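Local coordinates for protein dipeptide Epimerase (Enterococcus faecalis V583, PDB 3JZU) that belongs to the mandelate racemase/muconate lactonizing enzyme family, magnesium-binding enzymes in which a capping domain closes over a TIM-type barrel, at residues 130-135 with 318-323; 157-162 with 185-190; 295-300 with 323-328. All blocks are in the same frame, centred on the assembly; numbering follows the deposited sequence.

Contact 1: 130-135 with 318-323; sequences ITDITL and DLDATF. With LEU (leucine), chain I.
Thr134 and Asp320 meet at about a right angle, and the contact turns on how the aspartate divides its two oxygens. Asp320 OD2 faces the strand, where Thr134 N approaches nearly along its C-O axis and donates to it at 2.7 Å. The hydroxyl of the same residue, Thr134 OG1, lies 3.0 Å from Asp320 OD2, and a water ties that oxygen to Thr134 O as well. The other oxygen, Asp320 OD1, accepts from the amino nitrogen of the bound leucine at 2.8 Å. A first torsion of 54°, with CG tucked between the backbone N and the carbonyl carbon, sets the carboxylate between strand and ligand. Asp318 OD2 holds the same leucine nitrogen at 2.6 Å and also forms a salt bridge with Lys159, and Thr134 OG1 supplies a third acceptor. Behind this grip, Asp318 OD1 stands 2.5 Å from Asp132 OD1, the two carboxylate planes turned 55° apart; so short an approach suggests that one acid is protonated. Asp132 spends its other oxygen on a salt bridge to Arg187.

Nearer the start of both segments, Thr131 OG1 accepts Leu319 N at 2.8 Å while donating to Asp132 O. Its methyl, Thr131 CG2, reaches the edge of the Phe323 ring, 3.9 Å from CZ, and Ile133 CD1 comes obliquely to the same ring. Strand 128-135 is thereby fastened to the loop that follows strand 314-317, which carries an Asp-X-Asp sequence at the mouth of an enolase-superfamily barrel, where such loops line the ligand pocket.

Contact 2: 157-162 with 185-190; sequences TLKIKV and KLRLDA. With MG (magnesium ion), chain K; TYR (tyrosine), chain J; LEU (leucine), chain I.
Lys159 and Arg187 stand opposite each other in register on neighbouring parallel strands, their side chains crossing at a slant. The strands belong to a beta-alpha-beta unit, strand 157-161, helix 166-180 and strand 185-189, the repeating element of a TIM barrel. Lys159 illustrates how a barrel strand delivers a charge into the central pocket. Its CB rests 3.9 Å from Arg187 CG, and its own CG lies near that methylene. CD passes the hydroxyl of Thr134 on the preceding strand. CE then comes within 3.1 Å of Asp189 OD2. CG stands anti to the backbone N (chi1 178°) and the chain stays extended beyond it, which carries NZ to the O of the bound tyrosine, a hydrogen bond of 3.0 Å. Asp318 and Glu215 form salt bridges with the same nitrogen.

The strands beneath are joined by a ladder of five backbone hydrogen bonds. On the helix-facing side of the sheet, Ile160 and Leu188 point the same way and Ile160 CD1 touches Leu188 CD2 at 3.8 Å; Leu186 CD2 packs against both Leu158 and Ile160. The opposite face, which carries Lys159, Lys161, Arg187 and Asp189, is polar. Toward its start, Thr157 CG2 lies over the centre of one face of the Arg187 guanidinium, 3.5 Å from CZ, while Glu212 and Asp132 hold that arginine by salt bridges.

Unlike Lys159, Lys161 bends at chi2 (-69°), which carries NZ back beside Asp189 and lets it hydrogen-bond the O of the bound leucine. Asp189 OD2 binds the magnesium ion at 2.3 Å, alongside Glu215 and Asp240, and the hydrogen-bonded salt bridge from Lys161 NZ to this same OD2, 2.7 Å long, arrives from above the carboxylate plane, 73° out of it.

Contact 3: 295-300 with 323-328; sequences EETTIG and FGLETA. With TYR (tyrosine), chain J.
One methyl of Leu325, CD1, carries the contact with Thr297, lying 3.7 Å from both CB and CG2 of the threonine. The two side chains cross at about a right angle. In Leu325, CG stands anti to the carbonyl carbon (chi1 -61°) and the chain continues extended, pushing CD1 forward as the advancing tip. In Thr297, a chi1 of 66° wedges OG1 between the backbone N and the carbonyl carbon, and the methyl CG2 is left to take the apolar neighbour. The hydroxyl is used elsewhere, in a hydrogen bond to Glu47.

Thr297 occupies the N-cap position of helix 298-310, yet its side chain makes no capping bond. Glu47, on strand 43-48 of the antiparallel sheet, instead reaches the amide of Gly300 in the first turn, and its carboxylate probably interacts favourably with that helix end. In the enolase-superfamily architecture this helix belongs to the barrel, whereas strand 43-48 lies in the capping part, so the contact sits where the two meet. Leu325 adds to the junction by touching Leu15 and Ala29 of the same antiparallel sheet.

Beside the threonine, Glu296 O approaches Leu325 CD1 at 4.2 Å; this carbonyl oxygen is buried here and has no polar partner in the model. Glu296 turns its CB away from the loop, and its OE2 accepts from the amide of Met293. Next to it, Glu295 bends at chi2 (87°), which turns its carboxylate to the hydroxyl of the bound tyrosine, although the crowding of that hydroxyl in the model makes its exact placement doubtful. At the outer end, the Ala328 methyl comes up to the hydroxyl of Thr298, CB lying 4.1 Å from OG1.

Overall arrangement
From the N terminus, the chain first lays down the antiparallel sheet of strands 3-21, 24-38 and 43-48, then a group of helices, before entering the barrel at strand 128-135. Contact 1 opens there and closes after strand 314-317, bringing together the two ends of the run of eight parallel strands. Within that loop, contact 2 opens and closes across a single helix, pairing the next two strands. Contact 3 opens before contact 1 has closed and ends beyond it, so the two cross and share Phe323; it ties the start of helix 298-310 to the loop after strand 314-317, beside the antiparallel sheet. Contacts 1 and 2 touch the leucine, contacts 2 and 3 the tyrosine.

Contact 1: 130-135 with 318-323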
loop_
_atom_site.group_PDB
_atom_site.type_symbol
_atom_site.label_atom_id
_atom_site.label_comp_id
_atom_site.label_asym_id
_atom_site.label_seq_id
_atom_site.Cartn_x
_atom_site.Cartn_y
_atom_site.Cartn_z
ATOM N N ILE A 130 1.829 -3.732 -12.751
ATOM C CA ILE A 130 1.171 -5.028 -12.712
ATOM C C ILE A 130 1.041 -5.381 -11.234
ATOM O O ILE A 130 2.029 -5.444 -10.515
ATOM C CB ILE A 130 2.007 -6.112 -13.440
ATOM C CG1 ILE A 130 2.104 -5.781 -14.935
ATOM C CG2 ILE A 130 1.363 -7.490 -13.253
ATOM C CD1 ILE A 130 2.877 -6.810 -15.739
ATOM N N THR A 131 -0.181 -5.595 -10.773
ATOM C CA THR A 131 -0.389 -5.910 -9.370
ATOM C C THR A 131 -0.780 -7.354 -9.123
ATOM O O THR A 131 -1.279 -8.047 -10.016
ATOM C CB THR A 131 -1.492 -5.016 -8.760
ATOM O OG1 THR A 131 -1.701 -5.370 -7.385
ATOM C CG2 THR A 131 -2.800 -5.203 -9.516
ATOM N N ASP A 132 -0.546 -7.807 -7.898
ATOM C CA ASP A 132 -0.934 -9.153 -7.514
ATOM C C ASP A 132 -2.340 -8.957 -6.975
ATOM O O ASP A 132 -2.920 -7.873 -7.097
ATOM C CB ASP A 132 -0.034 -9.697 -6.389
ATOM C CG ASP A 132 -0.109 -8.870 -5.099
ATOM O OD1 ASP A 132 -1.177 -8.290 -4.804
ATOM O OD2 ASP A 132 0.902 -8.813 -4.360
ATOM N N ILE A 133 -2.895 -10.008 -6.400
ATOM C CA ILE A 133 -4.194 -9.907 -5.766
ATOM C C ILE A 133 -4.063 -10.783 -4.538
ATOM O O ILE A 133 -3.474 -11.875 -4.595
ATOM C CB ILE A 133 -5.366 -10.367 -6.678
ATOM C CG1 ILE A 133 -6.685 -10.198 -5.913
ATOM C CG2 ILE A 133 -5.163 -11.802 -7.144
ATOM C CD1 ILE A 133 -7.916 -10.230 -6.807
ATOM N N THR A 134 -4.554 -10.269 -3.417
ATOM C CA THR A 134 -4.483 -10.969 -2.142
ATOM C C THR A 134 -5.684 -11.876 -1.895
ATOM O O THR A 134 -6.818 -11.515 -2.215
ATOM C CB THR A 134 -4.401 -9.960 -0.963
ATOM O OG1 THR A 134 -3.258 -9.112 -1.137
ATOM C CG2 THR A 134 -4.281 -10.696 0.384
ATOM N N LEU A 135 -5.413 -13.056 -1.335
ATOM C CA LEU A 135 -6.444 -14.026 -0.968
ATOM C C LEU A 135 -6.508 -13.966 0.560
ATOM O O LEU A 135 -5.482 -14.120 1.224
ATOM C CB LEU A 135 -6.044 -15.447 -1.385
ATOM C CG LEU A 135 -5.788 -15.765 -2.862
ATOM C CD1 LEU A 135 -5.303 -17.207 -2.991
ATOM C CD2 LEU A 135 -7.043 -15.562 -3.661
ATOM N N ASP A 318 1.115 -4.446 -4.915
ATOM C CA ASP A 318 0.002 -5.106 -4.255
ATOM C C ASP A 318 -1.029 -3.989 -4.065
ATOM O O ASP A 318 -1.196 -3.461 -2.963
ATOM C CB ASP A 318 0.454 -5.682 -2.902
ATOM C CG ASP A 318 -0.699 -6.273 -2.093
ATOM O OD1 ASP A 318 -1.496 -7.037 -2.665
ATOM O OD2 ASP A 318 -0.799 -5.988 -0.878
ATOM N N LEU A 319 -1.679 -3.614 -5.167
ATOM C CA LEU A 319 -2.689 -2.553 -5.177
ATOM C C LEU A 319 -4.003 -3.167 -5.649
ATOM O O LEU A 319 -4.406 -3.005 -6.806
ATOM C CB LEU A 319 -2.250 -1.443 -6.135
ATOM C CG LEU A 319 -0.866 -0.877 -5.813
ATOM C CD1 LEU A 319 -0.434 0.151 -6.859
ATOM C CD2 LEU A 319 -0.916 -0.258 -4.424
ATOM N N ASP A 320 -4.665 -3.852 -4.723
ATOM C CA ASP A 320 -5.904 -4.556 -5.004
ATOM C C ASP A 320 -7.101 -4.087 -4.176
ATOM O O ASP A 320 -8.125 -4.757 -4.135
ATOM C CB ASP A 320 -5.672 -6.066 -4.796
ATOM C CG ASP A 320 -5.096 -6.398 -3.417
ATOM O OD1 ASP A 320 -4.671 -5.470 -2.696
ATOM O OD2 ASP A 320 -5.055 -7.601 -3.053
ATOM N N ALA A 321 -6.995 -2.931 -3.533
ATOM C CA ALA A 321 -8.112 -2.456 -2.730
ATOM C C ALA A 321 -9.385 -2.185 -3.542
ATOM O O ALA A 321 -10.488 -2.448 -3.056
ATOM C CB ALA A 321 -7.715 -1.204 -1.951
ATOM N N THR A 322 -9.249 -1.672 -4.767
ATOM C CA THR A 322 -10.434 -1.364 -5.569
ATOM C C THR A 322 -11.199 -2.591 -6.025
ATOM O O THR A 322 -12.408 -2.508 -6.280
ATOM C CB THR A 322 -10.108 -0.532 -6.844
ATOM O OG1 THR A 322 -9.273 -1.296 -7.721
ATOM C CG2 THR A 322 -9.419 0.770 -6.479
ATOM N N PHE A 323 -10.514 -3.728 -6.131
ATOM C CA PHE A 323 -11.174 -4.952 -6.583
ATOM C C PHE A 323 -12.297 -5.397 -5.644
ATOM O O PHE A 323 -13.210 -6.113 -6.054
ATOM C CB PHE A 323 -10.164 -6.099 -6.727
ATOM C CG PHE A 323 -8.930 -5.744 -7.536
ATOM C CD1 PHE A 323 -8.951 -4.707 -8.462
ATOM C CD2 PHE A 323 -7.756 -6.471 -7.378
ATOM C CE1 PHE A 323 -7.820 -4.395 -9.221
ATOM C CE2 PHE A 323 -6.614 -6.168 -8.135
ATOM C CZ PHE A 323 -6.656 -5.125 -9.057
HETATM N N LEU I . -3.338 -6.138 -0.277
HETATM C CA LEU I . -3.968 -5.522 0.929
HETATM C C LEU I . -3.176 -5.830 2.201
HETATM O O LEU I . -2.713 -6.959 2.390
HETATM C CB LEU I . -5.396 -6.057 1.111
HETATM C CG LEU I . -6.418 -5.871 -0.012
HETATM C CD1 LEU I . -7.760 -6.444 0.412
HETATM C CD2 LEU I . -6.556 -4.394 -0.337
HETATM O O HOH W 1 -7.555 -8.673 -2.629
#

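Contact 2: 157-162 with 185-190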
loop_
_atom_site.group_PDB
_atom_site.type_symbol
_atom_site.label_atom_id
_atom_site.label_comp_id
_atom_site.label_asym_id
_atom_site.label_seq_id
_atom_site.Cartn_x
_atom_site.Cartn_y
_atom_site.Cartn_z
ATOM N N THR A 157 0.501 -13.542 -10.123
ATOM C CA THR A 157 1.102 -13.469 -8.799
ATOM C C THR A 157 -0.005 -13.346 -7.761
ATOM O O THR A 157 -0.833 -12.440 -7.838
ATOM C CB THR A 157 2.038 -12.262 -8.647
ATOM O OG1 THR A 157 3.080 -12.325 -9.632
ATOM C CG2 THR A 157 2.662 -12.271 -7.258
ATOM N N LEU A 158 -0.012 -14.255 -6.791
ATOM C CA LEU A 158 -1.028 -14.249 -5.741
ATOM C C LEU A 158 -0.398 -13.984 -4.381
ATOM O O LEU A 158 0.648 -14.544 -4.063
ATOM C CB LEU A 158 -1.739 -15.605 -5.690
ATOM C CG LEU A 158 -2.354 -16.114 -7.002
ATOM C CD1 LEU A 158 -2.864 -17.535 -6.815
ATOM C CD2 LEU A 158 -3.485 -15.190 -7.449
ATOM N N LYS A 159 -1.037 -13.138 -3.580
ATOM C CA LYS A 159 -0.544 -12.846 -2.236
ATOM C C LYS A 159 -1.421 -13.647 -1.281
ATOM O O LYS A 159 -2.631 -13.419 -1.191
ATOM C CB LYS A 159 -0.647 -11.346 -1.934
ATOM C CG LYS A 159 -0.190 -10.959 -0.537
ATOM C CD LYS A 159 -0.037 -9.440 -0.403
ATOM C CE LYS A 159 0.302 -9.042 1.023
ATOM N NZ LYS A 159 0.546 -7.575 1.196
ATOM N N ILE A 160 -0.802 -14.595 -0.584
ATOM C CA ILE A 160 -1.503 -15.482 0.341
ATOM C C ILE A 160 -1.417 -15.034 1.789
ATOM O O ILE A 160 -0.328 -14.898 2.347
ATOM C CB ILE A 160 -0.927 -16.914 0.287
ATOM C CG1 ILE A 160 -0.982 -17.457 -1.142
ATOM C CG2 ILE A 160 -1.693 -17.814 1.238
ATOM C CD1 ILE A 160 -0.342 -18.858 -1.290
ATOM N N LYS A 161 -2.573 -14.808 2.400
ATOM C CA LYS A 161 -2.604 -14.416 3.794
ATOM C C LYS A 161 -2.546 -15.689 4.627
ATOM O O LYS A 161 -3.194 -16.683 4.299
ATOM C CB LYS A 161 -3.886 -13.639 4.096
ATOM C CG LYS A 161 -3.894 -12.230 3.500
ATOM C CD LYS A 161 -2.876 -11.326 4.208
ATOM C CE LYS A 161 -2.828 -9.940 3.566
ATOM N NZ LYS A 161 -1.852 -9.030 4.249
ATOM N N VAL A 162 -1.749 -15.667 5.689
ATOM C CA VAL A 162 -1.629 -16.818 6.577
ATOM C C VAL A 162 -1.506 -16.284 7.995
ATOM O O VAL A 162 -1.386 -15.070 8.191
ATOM C CB VAL A 162 -0.365 -17.666 6.255
ATOM C CG1 VAL A 162 -0.492 -18.326 4.889
ATOM C CG2 VAL A 162 0.869 -16.780 6.288
ATOM N N LYS A 185 3.373 -17.096 -9.330
ATOM C CA LYS A 185 4.233 -16.667 -8.235
ATOM C C LYS A 185 3.374 -16.518 -6.991
ATOM O O LYS A 185 2.305 -15.910 -7.028
ATOM C CB LYS A 185 4.942 -15.342 -8.556
ATOM C CG LYS A 185 5.970 -15.469 -9.672
ATOM C CD LYS A 185 7.228 -14.630 -9.435
ATOM C CE LYS A 185 7.015 -13.143 -9.690
ATOM N NZ LYS A 185 6.242 -12.471 -8.605
ATOM N N LEU A 186 3.835 -17.095 -5.891
ATOM C CA LEU A 186 3.098 -17.026 -4.643
ATOM C C LEU A 186 3.901 -16.315 -3.556
ATOM O O LEU A 186 5.003 -16.741 -3.212
ATOM C CB LEU A 186 2.749 -18.438 -4.158
ATOM C CG LEU A 186 1.840 -19.320 -5.025
ATOM C CD1 LEU A 186 1.749 -20.692 -4.388
ATOM C CD2 LEU A 186 0.450 -18.708 -5.142
ATOM N N ARG A 187 3.366 -15.213 -3.040
ATOM C CA ARG A 187 4.027 -14.510 -1.948
ATOM C C ARG A 187 3.122 -14.663 -0.727
ATOM O O ARG A 187 1.896 -14.571 -0.835
ATOM C CB ARG A 187 4.256 -13.035 -2.291
ATOM C CG ARG A 187 3.043 -12.285 -2.808
ATOM C CD ARG A 187 3.419 -10.870 -3.240
ATOM N NE ARG A 187 4.375 -10.856 -4.347
ATOM C CZ ARG A 187 4.371 -9.954 -5.323
ATOM N NH1 ARG A 187 3.459 -8.990 -5.334
ATOM N NH2 ARG A 187 5.277 -10.012 -6.288
ATOM N N LEU A 188 3.724 -14.932 0.423
ATOM C CA LEU A 188 2.969 -15.110 1.650
ATOM C C LEU A 188 3.043 -13.858 2.520
ATOM O O LEU A 188 4.026 -13.109 2.469
ATOM C CB LEU A 188 3.520 -16.299 2.447
ATOM C CG LEU A 188 3.879 -17.596 1.708
ATOM C CD1 LEU A 188 4.310 -18.649 2.732
ATOM C CD2 LEU A 188 2.690 -18.094 0.886
ATOM N N ASP A 189 1.993 -13.637 3.312
ATOM C CA ASP A 189 1.946 -12.506 4.234
ATOM C C ASP A 189 1.354 -13.009 5.544
ATOM O O ASP A 189 0.171 -13.331 5.604
ATOM C CB ASP A 189 1.071 -11.370 3.692
ATOM C CG ASP A 189 1.185 -10.103 4.530
ATOM O OD1 ASP A 189 1.627 -10.212 5.693
ATOM O OD2 ASP A 189 0.838 -9.009 4.033
ATOM N N ALA A 190 2.167 -13.065 6.594
ATOM C CA ALA A 190 1.688 -13.569 7.882
ATOM C C ALA A 190 1.191 -12.508 8.838
ATOM O O ALA A 190 0.749 -12.826 9.937
ATOM C CB ALA A 190 2.787 -14.384 8.558
HETATM MG MG MG K . 1.603 -6.905 4.506
HETATM N N TYR J . -3.030 -4.828 3.068
HETATM C CA TYR J . -2.332 -4.985 4.346
HETATM C C TYR J . -1.031 -5.785 4.249
HETATM O O TYR J . -0.312 -5.620 3.241
HETATM C CB TYR J . -3.258 -5.659 5.363
HETATM C CG TYR J . -4.554 -4.919 5.632
HETATM C CD1 TYR J . -5.758 -5.612 5.730
HETATM C CD2 TYR J . -4.574 -3.536 5.824
HETATM C CE1 TYR J . -6.955 -4.952 6.012
HETATM C CE2 TYR J . -5.769 -2.864 6.114
HETATM C CZ TYR J . -6.955 -3.581 6.206
HETATM O OH TYR J . -8.146 -2.942 6.504
HETATM O OXT TYR J . -0.744 -6.556 5.196
HETATM N N LEU I . -3.338 -6.138 -0.277
HETATM C CA LEU I . -3.968 -5.522 0.929
HETATM C C LEU I . -3.176 -5.830 2.201
HETATM O O LEU I . -2.713 -6.959 2.390
HETATM C CB LEU I . -5.396 -6.057 1.111
HETATM C CG LEU I . -6.418 -5.871 -0.012
HETATM C CD1 LEU I . -7.760 -6.444 0.412
HETATM C CD2 LEU I . -6.556 -4.394 -0.337
HETATM O O HOH W 2 2.366 -7.621 6.455
#

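Contact 3: 295-300 with 323-328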
loop_
_atom_site.group_PDB
_atom_site.type_symbol
_atom_site.label_atom_id
_atom_site.label_comp_id
_atom_site.label_asym_id
_atom_site.label_seq_id
_atom_site.Cartn_x
_atom_site.Cartn_y
_atom_site.Cartn_z
ATOM N N GLU A 295 -9.005 -0.176 3.194
ATOM C CA GLU A 295 -9.884 0.991 3.319
ATOM C C GLU A 295 -9.702 2.085 2.252
ATOM O O GLU A 295 -10.420 3.086 2.247
ATOM C CB GLU A 295 -9.717 1.615 4.713
ATOM C CG GLU A 295 -10.153 0.713 5.863
ATOM C CD GLU A 295 -9.067 -0.226 6.348
ATOM O OE1 GLU A 295 -8.081 -0.464 5.612
ATOM O OE2 GLU A 295 -9.204 -0.735 7.480
ATOM N N GLU A 296 -8.754 1.907 1.348
ATOM C CA GLU A 296 -8.529 2.914 0.319
ATOM C C GLU A 296 -9.350 2.653 -0.923
ATOM O O GLU A 296 -9.745 1.522 -1.180
ATOM C CB GLU A 296 -7.057 2.954 -0.078
ATOM C CG GLU A 296 -6.114 3.225 1.053
ATOM C CD GLU A 296 -4.681 3.214 0.562
ATOM O OE1 GLU A 296 -4.350 4.081 -0.283
ATOM O OE2 GLU A 296 -3.910 2.330 1.000
ATOM N N THR A 297 -9.601 3.707 -1.691
ATOM C CA THR A 297 -10.356 3.581 -2.931
ATOM C C THR A 297 -9.519 4.053 -4.110
ATOM O O THR A 297 -8.295 4.136 -4.012
ATOM C CB THR A 297 -11.660 4.387 -2.879
ATOM O OG1 THR A 297 -11.361 5.790 -2.814
ATOM C CG2 THR A 297 -12.475 3.971 -1.662
ATOM N N THR A 298 -10.181 4.362 -5.220
ATOM C CA THR A 298 -9.500 4.797 -6.437
ATOM C C THR A 298 -8.443 5.883 -6.251
ATOM O O THR A 298 -7.377 5.835 -6.870
ATOM C CB THR A 298 -10.498 5.324 -7.474
ATOM O OG1 THR A 298 -11.663 4.487 -7.488
ATOM C CG2 THR A 298 -9.852 5.326 -8.850
ATOM N N ILE A 299 -8.745 6.870 -5.417
ATOM C CA ILE A 299 -7.817 7.967 -5.188
ATOM C C ILE A 299 -6.483 7.464 -4.632
ATOM O O ILE A 299 -5.430 7.672 -5.247
ATOM C CB ILE A 299 -8.450 9.021 -4.246
ATOM C CG1 ILE A 299 -9.738 9.559 -4.890
ATOM C CG2 ILE A 299 -7.471 10.164 -3.990
ATOM C CD1 ILE A 299 -10.508 10.536 -4.042
ATOM N N GLY A 300 -6.530 6.782 -3.490
ATOM C CA GLY A 300 -5.304 6.266 -2.895
ATOM C C GLY A 300 -4.554 5.281 -3.778
ATOM O O GLY A 300 -3.327 5.345 -3.902
ATOM N N PHE A 323 -10.514 -3.728 -6.131
ATOM C CA PHE A 323 -11.174 -4.952 -6.583
ATOM C C PHE A 323 -12.297 -5.397 -5.644
ATOM O O PHE A 323 -13.210 -6.113 -6.054
ATOM C CB PHE A 323 -10.164 -6.099 -6.727
ATOM C CG PHE A 323 -8.930 -5.744 -7.536
ATOM C CD1 PHE A 323 -8.951 -4.707 -8.462
ATOM C CD2 PHE A 323 -7.756 -6.471 -7.378
ATOM C CE1 PHE A 323 -7.820 -4.395 -9.221
ATOM C CE2 PHE A 323 -6.614 -6.168 -8.135
ATOM C CZ PHE A 323 -6.656 -5.125 -9.057
ATOM N N GLY A 324 -12.221 -4.979 -4.386
ATOM C CA GLY A 324 -13.236 -5.368 -3.422
ATOM C C GLY A 324 -14.301 -4.327 -3.134
ATOM O O GLY A 324 -15.200 -4.574 -2.331
ATOM N N LEU A 325 -14.219 -3.173 -3.790
ATOM C CA LEU A 325 -15.189 -2.104 -3.563
ATOM C C LEU A 325 -16.528 -2.291 -4.282
ATOM O O LEU A 325 -16.568 -2.659 -5.452
ATOM C CB LEU A 325 -14.594 -0.767 -3.992
ATOM C CG LEU A 325 -13.331 -0.285 -3.279
ATOM C CD1 LEU A 325 -12.889 1.042 -3.896
ATOM C CD2 LEU A 325 -13.607 -0.126 -1.797
ATOM N N GLU A 326 -17.626 -2.017 -3.582
ATOM C CA GLU A 326 -18.950 -2.140 -4.184
ATOM C C GLU A 326 -19.161 -1.019 -5.199
ATOM O O GLU A 326 -19.804 -1.214 -6.232
ATOM C CB GLU A 326 -20.035 -2.043 -3.112
ATOM C CG GLU A 326 -20.087 -3.214 -2.149
ATOM C CD GLU A 326 -21.120 -4.249 -2.548
ATOM O OE1 GLU A 326 -20.939 -4.907 -3.599
ATOM O OE2 GLU A 326 -22.123 -4.394 -1.804
ATOM N N THR A 327 -18.606 0.150 -4.890
ATOM C CA THR A 327 -18.739 1.334 -5.734
ATOM C C THR A 327 -17.443 2.144 -5.787
ATOM O O THR A 327 -16.535 1.931 -4.979
ATOM C CB THR A 327 -19.828 2.256 -5.174
ATOM O OG1 THR A 327 -19.431 2.701 -3.869
ATOM C CG2 THR A 327 -21.166 1.502 -5.044
ATOM N N ALA A 328 -17.371 3.077 -6.737
ATOM C CA ALA A 328 -16.218 3.961 -6.880
ATOM C C ALA A 328 -16.702 5.369 -6.533
ATOM O O ALA A 328 -17.723 5.829 -7.058
ATOM C CB ALA A 328 -15.683 3.921 -8.313
HETATM N N TYR J . -3.030 -4.828 3.068
HETATM C CA TYR J . -2.332 -4.985 4.346
HETATM C C TYR J . -1.031 -5.785 4.249
HETATM O O TYR J . -0.312 -5.620 3.241
HETATM C CB TYR J . -3.258 -5.659 5.363
HETATM C CG TYR J . -4.554 -4.919 5.632
HETATM C CD1 TYR J . -5.758 -5.612 5.730
HETATM C CD2 TYR J . -4.574 -3.536 5.824
HETATM C CE1 TYR J . -6.955 -4.952 6.012
HETATM C CE2 TYR J . -5.769 -2.864 6.114
HETATM C CZ TYR J . -6.955 -3.581 6.206
HETATM O OH TYR J . -8.146 -2.942 6.504
HETATM O OXT TYR J . -0.744 -6.556 5.196
#